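Local coordinates for ARO (armadillo repeats only protein) (Plasmodium falciparum Santa Lucia, PDB 5EWP) that probably serves as an armadillo-repeat binding scaffold in the translocation and attachment of rhoptries to the apical pole of the malaria parasite, at residues P131-G136 with Q150-I155; N120-F125 with K160-E165. One frame throughout, in Å; residues are numbered along the deposited sequence.

Contact 1 (P131-G136 with Q150-I155); sequences PYLISG and QTCRNI
Helices 131-136 and 150-155 run roughly antiparallel, their N-to-C directions 140° apart and their axes 9.6 Å from each other at the closest point, with Leu133 and Cys152 nearest in the backbone. The pair belongs to the helical armadillo solenoid, and its contact is part of the buried apolar interior. Leu133 carries most of the contact. Its CB is directed toward the second helix, and with CG anti to the carbonyl carbon (chi1 -64°) its CD1 meets the methyls of Thr151 and Ile155. The base is met by sulfur: SG of Cys152 lies 3.6 Å from CB of Leu133. The tip is met by methyls, CD1 of Leu133 approaching CG2 of Thr151 at 3.7 Å, with the two side chains crossing at about a right angle. With OG1 anti to the carbonyl carbon (chi1 -52°) and hydrogen-bonded to the carbonyl oxygen of Ala147, one turn earlier, Thr151 presents CG2, anti to the backbone N, to Leu133. Ile134 widens the patch, its CG1 coming within 4.1 Å of the same Cys152 sulfur, and Phe166 of helix 160-168 touches both residues. No hydrogen bond joins the two segments, so the association rests on buried apolar surface. Away from the interface, NH1 of Arg153 donates to OD1 of Asn154 in the guanidinium plane, and NE of Arg153 forms a salt bridge with Asp203. One turn beyond Thr151, Ile155 likewise crosses Leu133 at about a right angle, its CD1 lying 4.0 Å from CD1 of Leu133.

Contact 2 (N120-F125 with K160-E165); sequences NCICMF and KKYKKE
Phe125 lays its ring over one face of the Tyr162 ring in an offset stack, the centroids 3.9 Å apart and the planes 18° from parallel. This aromatic pair bridges helices 118-126 and 160-168 of the armadillo solenoid, whose short segments here run in broadly similar directions, 41° apart, with axes separated by 11.8 Å. The two rings together bridge the distance between the axes. The CB of Phe125 is directed toward the other helix, and with CG anti to the backbone N the ring extends across the gap, whereas the CB of Tyr162 leaves to the side of the other helix and the ring, with CG anti to the carbonyl carbon (chi1 -61°), then comes nearer. The overlap is close: CD1 of Tyr162 stands over the centre of the Phe125 ring, and CE1 of Tyr162 comes within 3.3 Å of CD2 of Phe125. A CH-pi contact extends it, since CB of Phe125 sits over the same Tyr162 face, 4.0 Å from the centroid. At the edge of the Phe125 ring, the aliphatic part of Glu165 packs with CB 3.7 Å from CE1 of Phe125, while the chain bends at chi2 and its carboxylate plane stands steeply to the ring. At the phenol end, the hydroxyl OH of Tyr162 rests 3.7 Å from the CG2 methyl of Ile122.

Along the chain contact 1 falls between the two halves of contact 2: helices 118-126, 130-136, 142-156 and 160-168 follow in that order, so the inner pair makes contact 1 and the outer pair makes contact 2. Their centres are 10 Å apart. Contact 1 lies near the middle of the molecule and is fully buried, whereas contact 2 is nearer the surface. Helix 142-156 joins them, because Ile155 also packs on Met124, Phe125 and Tyr162, and the carbonyl oxygen O of Ile155 lies 3.3 Å from CD2 of Tyr162. Four consecutive helices thus share one local core about helix 142-156, consistent with the stacked helices of an armadillo solenoid and with a protein-binding role.

Contact 1 (P131-G136 with Q150-I155)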
loop_
_atom_site.group_PDB
_atom_site.type_symbol
_atom_site.label_atom_id
_atom_site.label_comp_id
_atom_site.label_asym_id
_atom_site.label_seq_id
_atom_site.Cartn_x
_atom_site.Cartn_y
_atom_site.Cartn_z
ATOM N N PRO A 131 1.434 -9.992 -5.075
ATOM C CA PRO A 131 0.479 -10.920 -4.441
ATOM C C PRO A 131 0.179 -10.558 -2.984
ATOM O O PRO A 131 -0.968 -10.700 -2.534
ATOM C CB PRO A 131 1.196 -12.273 -4.513
ATOM C CG PRO A 131 2.124 -12.154 -5.655
ATOM C CD PRO A 131 2.580 -10.708 -5.668
ATOM N N TYR A 132 1.194 -10.085 -2.265
ATOM C CA TYR A 132 1.021 -9.717 -0.857
ATOM C C TYR A 132 0.179 -8.456 -0.743
ATOM O O TYR A 132 -0.699 -8.357 0.105
ATOM C CB TYR A 132 2.375 -9.509 -0.180
ATOM C CG TYR A 132 3.230 -10.742 -0.233
ATOM C CD1 TYR A 132 3.011 -11.797 0.640
ATOM C CD2 TYR A 132 4.229 -10.877 -1.196
ATOM C CE1 TYR A 132 3.781 -12.945 0.579
ATOM C CE2 TYR A 132 5.005 -12.023 -1.263
ATOM C CZ TYR A 132 4.775 -13.053 -0.366
ATOM O OH TYR A 132 5.534 -14.196 -0.420
ATOM N N LEU A 133 0.446 -7.485 -1.611
ATOM C CA LEU A 133 -0.307 -6.242 -1.567
ATOM C C LEU A 133 -1.762 -6.466 -1.973
ATOM O O LEU A 133 -2.670 -5.835 -1.427
ATOM C CB LEU A 133 0.350 -5.204 -2.464
ATOM C CG LEU A 133 1.756 -4.764 -2.043
ATOM C CD1 LEU A 133 2.375 -3.946 -3.161
ATOM C CD2 LEU A 133 1.712 -3.965 -0.757
ATOM N N ILE A 134 -1.987 -7.359 -2.940
ATOM C CA ILE A 134 -3.347 -7.672 -3.357
ATOM C C ILE A 134 -4.101 -8.377 -2.237
ATOM O O ILE A 134 -5.268 -8.078 -1.970
ATOM C CB ILE A 134 -3.363 -8.544 -4.634
ATOM C CG1 ILE A 134 -2.927 -7.700 -5.830
ATOM C CG2 ILE A 134 -4.759 -9.105 -4.893
ATOM C CD1 ILE A 134 -2.647 -8.508 -7.104
ATOM N N SER A 135 -3.419 -9.299 -1.564
ATOM C CA SER A 135 -4.011 -9.973 -0.418
ATOM C C SER A 135 -4.396 -8.948 0.658
ATOM O O SER A 135 -5.448 -9.063 1.303
ATOM C CB SER A 135 -3.032 -11.016 0.137
ATOM O OG SER A 135 -3.641 -11.821 1.126
ATOM N N GLY A 136 -3.547 -7.936 0.823
ATOM C CA GLY A 136 -3.756 -6.881 1.804
ATOM C C GLY A 136 -4.990 -6.024 1.568
ATOM O O GLY A 136 -5.540 -5.445 2.501
ATOM N N GLN A 150 -3.330 1.614 -3.156
ATOM C CA GLN A 150 -2.533 2.719 -3.708
ATOM C C GLN A 150 -1.181 2.225 -4.207
ATOM O O GLN A 150 -0.724 2.637 -5.258
ATOM C CB GLN A 150 -2.322 3.820 -2.668
ATOM C CG GLN A 150 -1.576 5.052 -3.208
ATOM C CD GLN A 150 -2.397 5.836 -4.218
ATOM O OE1 GLN A 150 -1.970 6.065 -5.364
ATOM N NE2 GLN A 150 -3.577 6.265 -3.797
ATOM N N THR A 151 -0.530 1.365 -3.434
ATOM C CA THR A 151 0.780 0.848 -3.821
ATOM C C THR A 151 0.679 -0.007 -5.078
ATOM O O THR A 151 1.503 0.107 -5.992
ATOM C CB THR A 151 1.404 0.042 -2.664
ATOM O OG1 THR A 151 1.357 0.861 -1.498
ATOM C CG2 THR A 151 2.865 -0.280 -2.953
ATOM N N CYS A 152 -0.338 -0.859 -5.128
ATOM C CA CYS A 152 -0.606 -1.629 -6.352
ATOM C C CYS A 152 -0.744 -0.723 -7.558
ATOM O O CYS A 152 -0.180 -0.998 -8.616
ATOM C CB CYS A 152 -1.873 -2.456 -6.223
ATOM S SG CYS A 152 -1.654 -3.878 -5.135
ATOM N N ARG A 153 -1.521 0.344 -7.405
ATOM C CA ARG A 153 -1.745 1.267 -8.516
ATOM C C ARG A 153 -0.452 1.964 -8.910
ATOM O O ARG A 153 -0.154 2.111 -10.107
ATOM C CB ARG A 153 -2.820 2.290 -8.165
ATOM C CG ARG A 153 -3.020 3.392 -9.227
ATOM C CD ARG A 153 -2.200 4.632 -8.905
ATOM N NE ARG A 153 -2.274 5.627 -9.976
ATOM C CZ ARG A 153 -1.398 6.611 -10.128
ATOM N NH1 ARG A 153 -0.382 6.721 -9.290
ATOM N NH2 ARG A 153 -1.537 7.484 -11.118
ATOM N N ASN A 154 0.311 2.404 -7.912
ATOM C CA ASN A 154 1.565 3.109 -8.206
ATOM C C ASN A 154 2.512 2.223 -8.997
ATOM O O ASN A 154 3.268 2.706 -9.856
ATOM C CB ASN A 154 2.226 3.614 -6.914
ATOM C CG ASN A 154 1.457 4.788 -6.283
ATOM O OD1 ASN A 154 0.598 5.389 -6.919
ATOM N ND2 ASN A 154 1.789 5.123 -5.042
ATOM N N ILE A 155 2.450 0.923 -8.733
ATOM C CA ILE A 155 3.220 -0.051 -9.502
ATOM C C ILE A 155 2.609 -0.307 -10.881
ATOM O O ILE A 155 3.321 -0.192 -11.886
ATOM C CB ILE A 155 3.342 -1.399 -8.740
ATOM C CG1 ILE A 155 4.199 -1.204 -7.487
ATOM C CG2 ILE A 155 3.951 -2.485 -9.616
ATOM C CD1 ILE A 155 4.001 -2.315 -6.428
#

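Contact 2 (N120-F125 with K160-E165)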
loop_
_atom_site.group_PDB
_atom_site.type_symbol
_atom_site.label_atom_id
_atom_site.label_comp_id
_atom_site.label_asym_id
_atom_site.label_seq_id
_atom_site.Cartn_x
_atom_site.Cartn_y
_atom_site.Cartn_z
ATOM N N ASN A 120 11.652 2.480 -7.434
ATOM C CA ASN A 120 11.136 1.674 -6.333
ATOM C C ASN A 120 9.958 0.821 -6.758
ATOM O O ASN A 120 9.837 -0.332 -6.341
ATOM C CB ASN A 120 10.712 2.560 -5.155
ATOM C CG ASN A 120 11.895 3.138 -4.411
ATOM O OD1 ASN A 120 13.026 2.745 -4.647
ATOM N ND2 ASN A 120 11.626 4.060 -3.474
ATOM N N CYS A 121 9.070 1.387 -7.573
ATOM C CA CYS A 121 7.887 0.654 -8.005
ATOM C C CYS A 121 8.292 -0.520 -8.877
ATOM O O CYS A 121 7.743 -1.622 -8.773
ATOM C CB CYS A 121 6.915 1.573 -8.758
ATOM S SG CYS A 121 6.096 2.777 -7.700
ATOM N N ILE A 122 9.251 -0.267 -9.763
ATOM C CA ILE A 122 9.800 -1.333 -10.597
ATOM C C ILE A 122 10.407 -2.436 -9.737
ATOM O O ILE A 122 10.158 -3.632 -9.967
ATOM C CB ILE A 122 10.859 -0.785 -11.572
ATOM C CG1 ILE A 122 10.185 0.081 -12.637
ATOM C CG2 ILE A 122 11.607 -1.939 -12.239
ATOM C CD1 ILE A 122 11.170 0.900 -13.504
ATOM N N CYS A 123 11.186 -2.032 -8.735
ATOM C CA CYS A 123 11.793 -2.981 -7.811
ATOM C C CYS A 123 10.733 -3.790 -7.053
ATOM O O CYS A 123 10.881 -5.001 -6.859
ATOM C CB CYS A 123 12.706 -2.253 -6.828
ATOM S SG CYS A 123 13.601 -3.357 -5.715
ATOM N N MET A 124 9.662 -3.133 -6.628
ATOM C CA MET A 124 8.594 -3.856 -5.941
ATOM C C MET A 124 7.977 -4.894 -6.855
ATOM O O MET A 124 7.724 -6.014 -6.430
ATOM C CB MET A 124 7.512 -2.909 -5.440
ATOM C CG MET A 124 8.014 -1.970 -4.375
ATOM S SD MET A 124 6.686 -0.889 -3.836
ATOM C CE MET A 124 7.676 0.369 -3.045
ATOM N N PHE A 125 7.753 -4.538 -8.118
ATOM C CA PHE A 125 7.170 -5.512 -9.017
ATOM C C PHE A 125 8.103 -6.700 -9.183
ATOM O O PHE A 125 7.695 -7.855 -9.059
ATOM C CB PHE A 125 6.858 -4.925 -10.397
ATOM C CG PHE A 125 6.212 -5.922 -11.303
ATOM C CD1 PHE A 125 4.848 -6.127 -11.253
ATOM C CD2 PHE A 125 6.980 -6.717 -12.148
ATOM C CE1 PHE A 125 4.251 -7.075 -12.068
ATOM C CE2 PHE A 125 6.395 -7.679 -12.951
ATOM C CZ PHE A 125 5.032 -7.852 -12.917
ATOM N N LYS A 160 2.341 -2.164 -18.973
ATOM C CA LYS A 160 1.237 -3.047 -19.328
ATOM C C LYS A 160 1.409 -4.456 -18.759
ATOM O O LYS A 160 0.425 -5.112 -18.381
ATOM C CB LYS A 160 1.077 -3.116 -20.849
ATOM C CG LYS A 160 -0.084 -3.987 -21.273
ATOM C CD LYS A 160 -0.244 -4.023 -22.791
ATOM C CE LYS A 160 -1.424 -4.901 -23.170
ATOM N NZ LYS A 160 -1.739 -4.855 -24.620
ATOM N N LYS A 161 2.653 -4.934 -18.704
ATOM C CA LYS A 161 2.903 -6.261 -18.147
ATOM C C LYS A 161 2.571 -6.312 -16.661
ATOM O O LYS A 161 2.154 -7.357 -16.149
ATOM C CB LYS A 161 4.352 -6.689 -18.369
ATOM C CG LYS A 161 4.684 -6.951 -19.834
ATOM C CD LYS A 161 6.164 -7.215 -20.020
ATOM C CE LYS A 161 6.426 -7.990 -21.299
ATOM N NZ LYS A 161 5.862 -9.370 -21.212
ATOM N N TYR A 162 2.737 -5.184 -15.973
ATOM C CA TYR A 162 2.428 -5.139 -14.533
ATOM C C TYR A 162 0.916 -5.230 -14.334
ATOM O O TYR A 162 0.435 -5.911 -13.419
ATOM C CB TYR A 162 2.966 -3.869 -13.875
ATOM C CG TYR A 162 4.468 -3.692 -13.930
ATOM C CD1 TYR A 162 5.304 -4.680 -14.453
ATOM C CD2 TYR A 162 5.051 -2.527 -13.442
ATOM C CE1 TYR A 162 6.704 -4.489 -14.509
ATOM C CE2 TYR A 162 6.429 -2.330 -13.485
ATOM C CZ TYR A 162 7.245 -3.310 -14.013
ATOM O OH TYR A 162 8.603 -3.077 -14.040
ATOM N N LYS A 163 0.171 -4.545 -15.201
ATOM C CA LYS A 163 -1.291 -4.610 -15.184
ATOM C C LYS A 163 -1.782 -6.024 -15.469
ATOM O O LYS A 163 -2.726 -6.496 -14.831
ATOM C CB LYS A 163 -1.895 -3.631 -16.192
ATOM C CG LYS A 163 -1.741 -2.168 -15.803
ATOM C CD LYS A 163 -2.273 -1.256 -16.885
ATOM C CE LYS A 163 -2.237 0.201 -16.467
ATOM N NZ LYS A 163 -2.811 1.047 -17.565
ATOM N N LYS A 164 -1.174 -6.682 -16.454
ATOM C CA LYS A 164 -1.509 -8.076 -16.768
ATOM C C LYS A 164 -1.319 -8.993 -15.568
ATOM O O LYS A 164 -2.168 -9.850 -15.285
ATOM C CB LYS A 164 -0.669 -8.594 -17.939
ATOM C CG LYS A 164 -1.293 -8.344 -19.295
ATOM C CD LYS A 164 -0.289 -8.552 -20.418
ATOM C CE LYS A 164 -0.908 -8.233 -21.771
ATOM N NZ LYS A 164 -0.062 -8.710 -22.899
ATOM N N GLU A 165 -0.197 -8.821 -14.872
ATOM C CA GLU A 165 0.111 -9.629 -13.703
ATOM C C GLU A 165 -0.882 -9.323 -12.573
ATOM O O GLU A 165 -1.396 -10.241 -11.916
ATOM C CB GLU A 165 1.560 -9.387 -13.267
ATOM C CG GLU A 165 1.983 -10.056 -11.957
ATOM C CD GLU A 165 2.209 -11.565 -12.065
ATOM O OE1 GLU A 165 1.892 -12.160 -13.113
ATOM O OE2 GLU A 165 2.717 -12.156 -11.088
#